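Local structure of histidine acid phosphatase (Bifidobacterium longum subsp. infantis, 6RXD) at residues Asn220-Gly232 with Ala419-Asn431. The protein probably removes phosphate groups from inositol polyphosphates such as phytate, and from 2,3-bisphosphoglycerate, as a histidine acid phosphatase of the MINPP type. Numbering follows the deposited sequence.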
ATOM      1  N   ASN A 220      11.991  -8.057 -18.417  1.00 20.69           N
ATOM      2  CA  ASN A 220      12.325  -9.018 -19.462  1.00 24.05           C
ATOM      3  C   ASN A 220      11.811 -10.436 -19.262  1.00 22.22           C
ATOM      4  O   ASN A 220      12.097 -11.304 -20.071  1.00 25.36           O
ATOM      5  CB  ASN A 220      13.846  -9.081 -19.645  1.00 25.58           C
ATOM      6  CG  ASN A 220      14.422  -7.769 -20.094  1.00 28.33           C
ATOM      7  OD1 ASN A 220      13.883  -7.121 -20.990  1.00 30.99           O
ATOM      8  ND2 ASN A 220      15.506  -7.350 -19.455  1.00 29.83           N
ATOM      9  N   ASP A 221      11.061 -10.685 -18.192  1.00 17.28           N
ATOM     10  CA  ASP A 221      10.624 -12.054 -17.919  1.00 22.13           C
ATOM     11  C   ASP A 221       9.498 -12.494 -18.855  1.00 21.71           C
ATOM     12  O   ASP A 221       8.465 -11.830 -18.957  1.00 19.23           O
ATOM     13  CB  ASP A 221      10.194 -12.209 -16.459  1.00 21.41           C
ATOM     14  CG  ASP A 221       9.827 -13.639 -16.119  1.00 21.04           C
ATOM     15  OD1 ASP A 221      10.737 -14.442 -15.798  1.00 25.01           O
ATOM     16  OD2 ASP A 221       8.628 -13.965 -16.197  1.00 19.85           O
ATOM     17  N   ALA A 222       9.705 -13.627 -19.526  1.00 20.02           N
ATOM     18  CA  ALA A 222       8.768 -14.112 -20.538  1.00 20.51           C
ATOM     19  C   ALA A 222       7.455 -14.613 -19.939  1.00 18.30           C
ATOM     20  O   ALA A 222       6.399 -14.482 -20.559  1.00 22.22           O
ATOM     21  CB  ALA A 222       9.419 -15.205 -21.387  1.00 21.85           C
ATOM     22  N   THR A 223       7.519 -15.199 -18.746  1.00 15.57           N
ATOM     23  CA  THR A 223       6.313 -15.733 -18.121  1.00 13.32           C
ATOM     24  C   THR A 223       5.391 -14.608 -17.696  1.00 14.50           C
ATOM     25  O   THR A 223       4.196 -14.630 -17.992  1.00 17.70           O
ATOM     26  CB  THR A 223       6.640 -16.637 -16.927  1.00 17.43           C
ATOM     27  OG1 THR A 223       7.468 -17.713 -17.376  1.00 21.28           O
ATOM     28  CG2 THR A 223       5.361 -17.210 -16.328  1.00 18.48           C
ATOM     29  N   ILE A 224       5.949 -13.617 -17.003  1.00 15.70           N
ATOM     30  CA  ILE A 224       5.169 -12.446 -16.601  1.00 12.61           C
ATOM     31  C   ILE A 224       4.555 -11.749 -17.814  1.00 15.05           C
ATOM     32  O   ILE A 224       3.378 -11.392 -17.797  1.00 16.73           O
ATOM     33  CB  ILE A 224       6.019 -11.456 -15.763  1.00 13.69           C
ATOM     34  CG1 ILE A 224       6.352 -12.086 -14.411  1.00 17.99           C
ATOM     35  CG2 ILE A 224       5.288 -10.126 -15.574  1.00 19.63           C
ATOM     36  CD1 ILE A 224       7.459 -11.388 -13.614  1.00 19.12           C
ATOM     37  N   ALA A 225       5.348 -11.569 -18.868  1.00 15.32           N
ATOM     38  CA  ALA A 225       4.872 -10.910 -20.076  1.00 21.71           C
ATOM     39  C   ALA A 225       3.728 -11.693 -20.716  1.00 17.99           C
ATOM     40  O   ALA A 225       2.722 -11.109 -21.121  1.00 20.28           O
ATOM     41  CB  ALA A 225       6.016 -10.723 -21.071  1.00 22.32           C
ATOM     42  N   GLY A 226       3.880 -13.013 -20.797  1.00 17.78           N
ATOM     43  CA  GLY A 226       2.862 -13.847 -21.419  1.00 15.84           C
ATOM     44  C   GLY A 226       1.586 -13.916 -20.598  1.00 16.08           C
ATOM     45  O   GLY A 226       0.492 -13.875 -21.152  1.00 18.16           O
ATOM     46  N   ALA A 227       1.728 -14.042 -19.279  1.00 16.12           N
ATOM     47  CA  ALA A 227       0.570 -14.122 -18.399  1.00 13.53           C
ATOM     48  C   ALA A 227      -0.219 -12.823 -18.461  1.00 14.68           C
ATOM     49  O   ALA A 227      -1.457 -12.828 -18.457  1.00 19.16           O
ATOM     50  CB  ALA A 227       0.998 -14.424 -16.962  1.00 18.04           C
ATOM     51  N   GLU A 228       0.502 -11.706 -18.490  1.00 19.26           N
ATOM     52  CA  GLU A 228      -0.149 -10.404 -18.545  1.00 16.88           C
ATOM     53  C   GLU A 228      -0.865 -10.182 -19.872  1.00 19.31           C
ATOM     54  O   GLU A 228      -1.922  -9.553 -19.899  1.00 18.47           O
ATOM     55  CB  GLU A 228       0.845  -9.274 -18.227  1.00 19.48           C
ATOM     56  CG  GLU A 228       1.192  -9.229 -16.750  1.00 19.01           C
ATOM     57  CD  GLU A 228       2.100  -8.082 -16.355  1.00 26.67           C
ATOM     58  OE1 GLU A 228       2.618  -7.383 -17.253  1.00 28.29           O
ATOM     59  OE2 GLU A 228       2.296  -7.883 -15.128  1.00 25.06           O
ATOM     60  N   LYS A 229      -0.298 -10.688 -20.967  1.00 19.14           N
ATOM     61  CA  LYS A 229      -1.000 -10.649 -22.251  1.00 17.69           C
ATOM     62  C   LYS A 229      -2.300 -11.447 -22.190  1.00 18.62           C
ATOM     63  O   LYS A 229      -3.352 -10.977 -22.628  1.00 23.16           O
ATOM     64  CB  LYS A 229      -0.118 -11.165 -23.393  1.00 21.55           C
ATOM     65  CG  LYS A 229      -0.904 -11.338 -24.699  1.00 28.11           C
ATOM     66  CD  LYS A 229      -0.048 -11.804 -25.860  1.00 33.25           C
ATOM     67  CE  LYS A 229      -0.887 -11.870 -27.136  1.00 39.05           C
ATOM     68  NZ  LYS A 229      -1.688 -10.622 -27.334  1.00 42.89           N
ATOM     69  N   THR A 230      -2.224 -12.654 -21.631  1.00 16.52           N
ATOM     70  CA  THR A 230      -3.403 -13.497 -21.480  1.00 17.26           C
ATOM     71  C   THR A 230      -4.484 -12.754 -20.692  1.00 17.11           C
ATOM     72  O   THR A 230      -5.660 -12.750 -21.062  1.00 19.62           O
ATOM     73  CB  THR A 230      -3.046 -14.820 -20.775  1.00 20.08           C
ATOM     74  OG1 THR A 230      -2.207 -15.599 -21.643  1.00 22.96           O
ATOM     75  CG2 THR A 230      -4.303 -15.616 -20.442  1.00 22.08           C
ATOM     76  N   ILE A 231      -4.071 -12.106 -19.612  1.00 13.84           N
ATOM     77  CA  ILE A 231      -5.021 -11.393 -18.772  1.00 14.88           C
ATOM     78  C   ILE A 231      -5.549 -10.152 -19.485  1.00 17.47           C
ATOM     79  O   ILE A 231      -6.743  -9.849 -19.421  1.00 17.43           O
ATOM     80  CB  ILE A 231      -4.391 -11.092 -17.397  1.00 18.26           C
ATOM     81  CG1 ILE A 231      -4.340 -12.406 -16.603  1.00 21.45           C
ATOM     82  CG2 ILE A 231      -5.182 -10.029 -16.639  1.00 22.93           C
ATOM     83  CD1 ILE A 231      -3.616 -12.337 -15.292  1.00 22.42           C
ATOM     84  N   GLY A 232      -4.668  -9.455 -20.195  1.00 18.45           N
ATOM     85  CA  GLY A 232      -5.068  -8.266 -20.931  1.00 18.29           C
ATOM     86  C   GLY A 232      -6.054  -8.558 -22.046  1.00 23.45           C
ATOM     87  O   GLY A 232      -6.839  -7.692 -22.439  1.00 25.49           O
ATOM     88  N   ALA A 419       1.344 -18.391  -8.594  1.00 10.89           N
ATOM     89  CA  ALA A 419       0.601 -18.835  -9.772  1.00 12.18           C
ATOM     90  C   ALA A 419       1.337 -19.976 -10.439  1.00 16.82           C
ATOM     91  O   ALA A 419       2.533 -20.170 -10.189  1.00 16.94           O
ATOM     92  CB  ALA A 419       0.437 -17.680 -10.747  1.00 15.08           C
ATOM     93  N   PRO A 420       0.637 -20.731 -11.303  1.00 14.82           N
ATOM     94  CA  PRO A 420       1.315 -21.812 -12.017  1.00 18.76           C
ATOM     95  C   PRO A 420       2.399 -21.241 -12.913  1.00 17.86           C
ATOM     96  O   PRO A 420       2.318 -20.072 -13.301  1.00 20.54           O
ATOM     97  CB  PRO A 420       0.204 -22.403 -12.884  1.00 18.39           C
ATOM     98  CG  PRO A 420      -1.059 -22.135 -12.109  1.00 17.70           C
ATOM     99  CD  PRO A 420      -0.823 -20.744 -11.537  1.00 17.15           C
ATOM    100  N   ALA A 421       3.411 -22.045 -13.218  1.00 19.64           N
ATOM    101  CA  ALA A 421       4.461 -21.628 -14.128  1.00 25.03           C
ATOM    102  C   ALA A 421       3.934 -21.752 -15.551  1.00 25.87           C
ATOM    103  O   ALA A 421       4.218 -22.728 -16.249  1.00 27.91           O
ATOM    104  CB  ALA A 421       5.699 -22.501 -13.936  1.00 30.48           C
ATOM    105  N   SER A 422       3.166 -20.754 -15.976  1.00 18.23           N
ATOM    106  CA  SER A 422       2.395 -20.847 -17.209  1.00 17.95           C
ATOM    107  C   SER A 422       1.991 -19.465 -17.693  1.00 19.72           C
ATOM    108  O   SER A 422       1.748 -18.570 -16.883  1.00 20.51           O
ATOM    109  CB  SER A 422       1.139 -21.689 -16.965  1.00 20.45           C
ATOM    110  OG  SER A 422       0.344 -21.806 -18.137  1.00 18.90           O
ATOM    111  N   THR A 423       1.917 -19.284 -19.010  1.00 20.83           N
ATOM    112  CA  THR A 423       1.419 -18.023 -19.566  1.00 17.42           C
ATOM    113  C   THR A 423      -0.072 -18.087 -19.886  1.00 17.45           C
ATOM    114  O   THR A 423      -0.679 -17.077 -20.250  1.00 20.57           O
ATOM    115  CB  THR A 423       2.164 -17.622 -20.834  1.00 19.09           C
ATOM    116  OG1 THR A 423       2.077 -18.689 -21.788  1.00 21.43           O
ATOM    117  CG2 THR A 423       3.619 -17.334 -20.521  1.00 21.31           C
ATOM    118  N   THR A 424      -0.663 -19.270 -19.736  1.00 17.45           N
ATOM    119  CA  THR A 424      -2.090 -19.462 -20.008  1.00 17.86           C
ATOM    120  C   THR A 424      -2.899 -19.851 -18.760  1.00 18.95           C
ATOM    121  O   THR A 424      -4.025 -19.392 -18.573  1.00 22.10           O
ATOM    122  CB  THR A 424      -2.315 -20.494 -21.126  1.00 26.13           C
ATOM    123  OG1 THR A 424      -1.745 -21.742 -20.736  1.00 23.52           O
ATOM    124  CG2 THR A 424      -1.660 -20.034 -22.417  1.00 26.15           C
ATOM    125  N   ASP A 425      -2.323 -20.701 -17.917  1.00 17.80           N
ATOM    126  CA  ASP A 425      -2.938 -21.083 -16.643  1.00 19.69           C
ATOM    127  C   ASP A 425      -2.527 -20.036 -15.607  1.00 16.02           C
ATOM    128  O   ASP A 425      -1.617 -20.262 -14.802  1.00 17.98           O
ATOM    129  CB  ASP A 425      -2.447 -22.486 -16.236  1.00 22.34           C
ATOM    130  CG  ASP A 425      -3.103 -23.014 -14.964  1.00 27.69           C
ATOM    131  OD1 ASP A 425      -4.070 -22.405 -14.465  1.00 27.29           O
ATOM    132  OD2 ASP A 425      -2.638 -24.066 -14.473  1.00 25.86           O
ATOM    133  N   VAL A 426      -3.186 -18.879 -15.652  1.00 13.88           N
ATOM    134  CA  VAL A 426      -2.735 -17.702 -14.908  1.00 11.35           C
ATOM    135  C   VAL A 426      -3.459 -17.501 -13.582  1.00 13.20           C
ATOM    136  O   VAL A 426      -4.445 -18.173 -13.292  1.00 16.73           O
ATOM    137  CB  VAL A 426      -2.935 -16.412 -15.754  1.00 12.36           C
ATOM    138  CG1 VAL A 426      -2.141 -16.496 -17.065  1.00 17.85           C
ATOM    139  CG2 VAL A 426      -4.429 -16.179 -16.048  1.00 15.53           C
ATOM    140  N   TYR A 427      -2.933 -16.556 -12.798  1.00 11.32           N
ATOM    141  CA  TYR A 427      -3.538 -16.080 -11.559  1.00 12.44           C
ATOM    142  C   TYR A 427      -4.982 -15.640 -11.769  1.00 11.62           C
ATOM    143  O   TYR A 427      -5.266 -14.800 -12.628  1.00 12.61           O
ATOM    144  CB  TYR A 427      -2.718 -14.889 -11.052  1.00 15.20           C
ATOM    145  CG  TYR A 427      -3.435 -14.015 -10.044  1.00 11.36           C
ATOM    146  CD1 TYR A 427      -3.458 -14.353  -8.696  1.00 12.09           C
ATOM    147  CD2 TYR A 427      -4.049 -12.838 -10.437  1.00 12.37           C
ATOM    148  CE1 TYR A 427      -4.116 -13.549  -7.759  1.00 11.40           C
ATOM    149  CE2 TYR A 427      -4.714 -12.034  -9.522  1.00 13.03           C
ATOM    150  CZ  TYR A 427      -4.742 -12.391  -8.184  1.00 10.35           C
ATOM    151  OH  TYR A 427      -5.400 -11.564  -7.286  1.00 12.72           O
ATOM    152  N   THR A 428      -5.898 -16.213 -10.986  1.00 10.71           N
ATOM    153  CA  THR A 428      -7.288 -15.796 -11.012  1.00 13.13           C
ATOM    154  C   THR A 428      -7.806 -15.769  -9.595  1.00 13.04           C
ATOM    155  O   THR A 428      -7.189 -16.322  -8.690  1.00 12.10           O
ATOM    156  CB  THR A 428      -8.188 -16.759 -11.818  1.00 13.34           C
ATOM    157  OG1 THR A 428      -8.288 -18.013 -11.132  1.00 15.99           O
ATOM    158  CG2 THR A 428      -7.658 -16.989 -13.229  1.00 14.43           C
ATOM    159  N   TYR A 429      -8.950 -15.127  -9.407  1.00 10.93           N
ATOM    160  CA  TYR A 429      -9.581 -15.108  -8.104  1.00 10.77           C
ATOM    161  C   TYR A 429     -10.041 -16.499  -7.670  1.00 11.80           C
ATOM    162  O   TYR A 429     -10.155 -16.771  -6.469  1.00 17.29           O
ATOM    163  CB  TYR A 429     -10.746 -14.119  -8.111  1.00 12.25           C
ATOM    164  CG  TYR A 429     -10.339 -12.670  -7.919  1.00 11.49           C
ATOM    165  CD1 TYR A 429     -11.298 -11.665  -7.899  1.00 12.30           C
ATOM    166  CD2 TYR A 429      -9.003 -12.301  -7.754  1.00 11.24           C
ATOM    167  CE1 TYR A 429     -10.950 -10.339  -7.718  1.00 14.09           C
ATOM    168  CE2 TYR A 429      -8.639 -10.958  -7.565  1.00 10.40           C
ATOM    169  CZ  TYR A 429      -9.634  -9.990  -7.542  1.00 13.61           C
ATOM    170  OH  TYR A 429      -9.317  -8.669  -7.341  1.00 14.66           O
ATOM    171  N   GLY A 430     -10.288 -17.383  -8.634  1.00 12.71           N
ATOM    172  CA  GLY A 430     -10.675 -18.747  -8.323  1.00 12.07           C
ATOM    173  C   GLY A 430      -9.527 -19.656  -7.909  1.00 13.46           C
ATOM    174  O   GLY A 430      -9.757 -20.654  -7.218  1.00 11.36           O
ATOM    175  N   ASN A 431      -8.297 -19.328  -8.314  1.00 11.53           N
ATOM    176  CA  ASN A 431      -7.158 -20.206  -8.004  1.00 12.67           C
ATOM    177  C   ASN A 431      -6.082 -19.615  -7.092  1.00 11.85           C
ATOM    178  O   ASN A 431      -5.001 -20.181  -6.948  1.00 12.63           O
ATOM    179  CB  ASN A 431      -6.523 -20.791  -9.275  1.00 11.37           C
ATOM    180  CG  ASN A 431      -5.716 -19.768 -10.076  1.00 14.98           C
ATOM    181  OD1 ASN A 431      -5.380 -18.695  -9.580  1.00 13.00           O
ATOM    182  ND2 ASN A 431      -5.396 -20.112 -11.319  1.00 16.13           N
TER
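Ile231 meets Tyr427 at its backbone, CD1 lying 4.0 Å from Tyr427 O, while the tyrosine ring stacks with Phe354 and meets Trp347 with the planes about 20° apart. Tyr427 OH, bonded to Trp434 O, lies in plane at the edge of the Tyr429 ring. Thr423 O is the polar link to the helix: Thr230 OG1 donates to it over a short 2.5 Å, only 16° from the carbonyl plane. A valine in place of Thr230 would probably leave Thr423 O without its helix donor and put a methyl against it. Gly226 suits its place because a side chain would run into Thr423 CG2, which sits 3.7 Å from Gly226 CA; chi1 of 56° sets Thr423 OG1 between the backbone N and carbonyl carbon, leaving CG2 anti to the latter and facing the helix backbone. Branched Val426 spans two successive turns, CG1 3.8 Å from Ala227 CB and CG2 3.8 Å from Ile231 CG1. Ser422 OG steadies the bend, accepting from Thr424 N (an ST turn) and Asp425 N (an ST motif). The loop, between helices 400-410 and 436-439, packs along helix 222-232, and helix 339-357 touches both, Trp347 and Ala351 meeting Ile231 and Tyr355 meeting Val426.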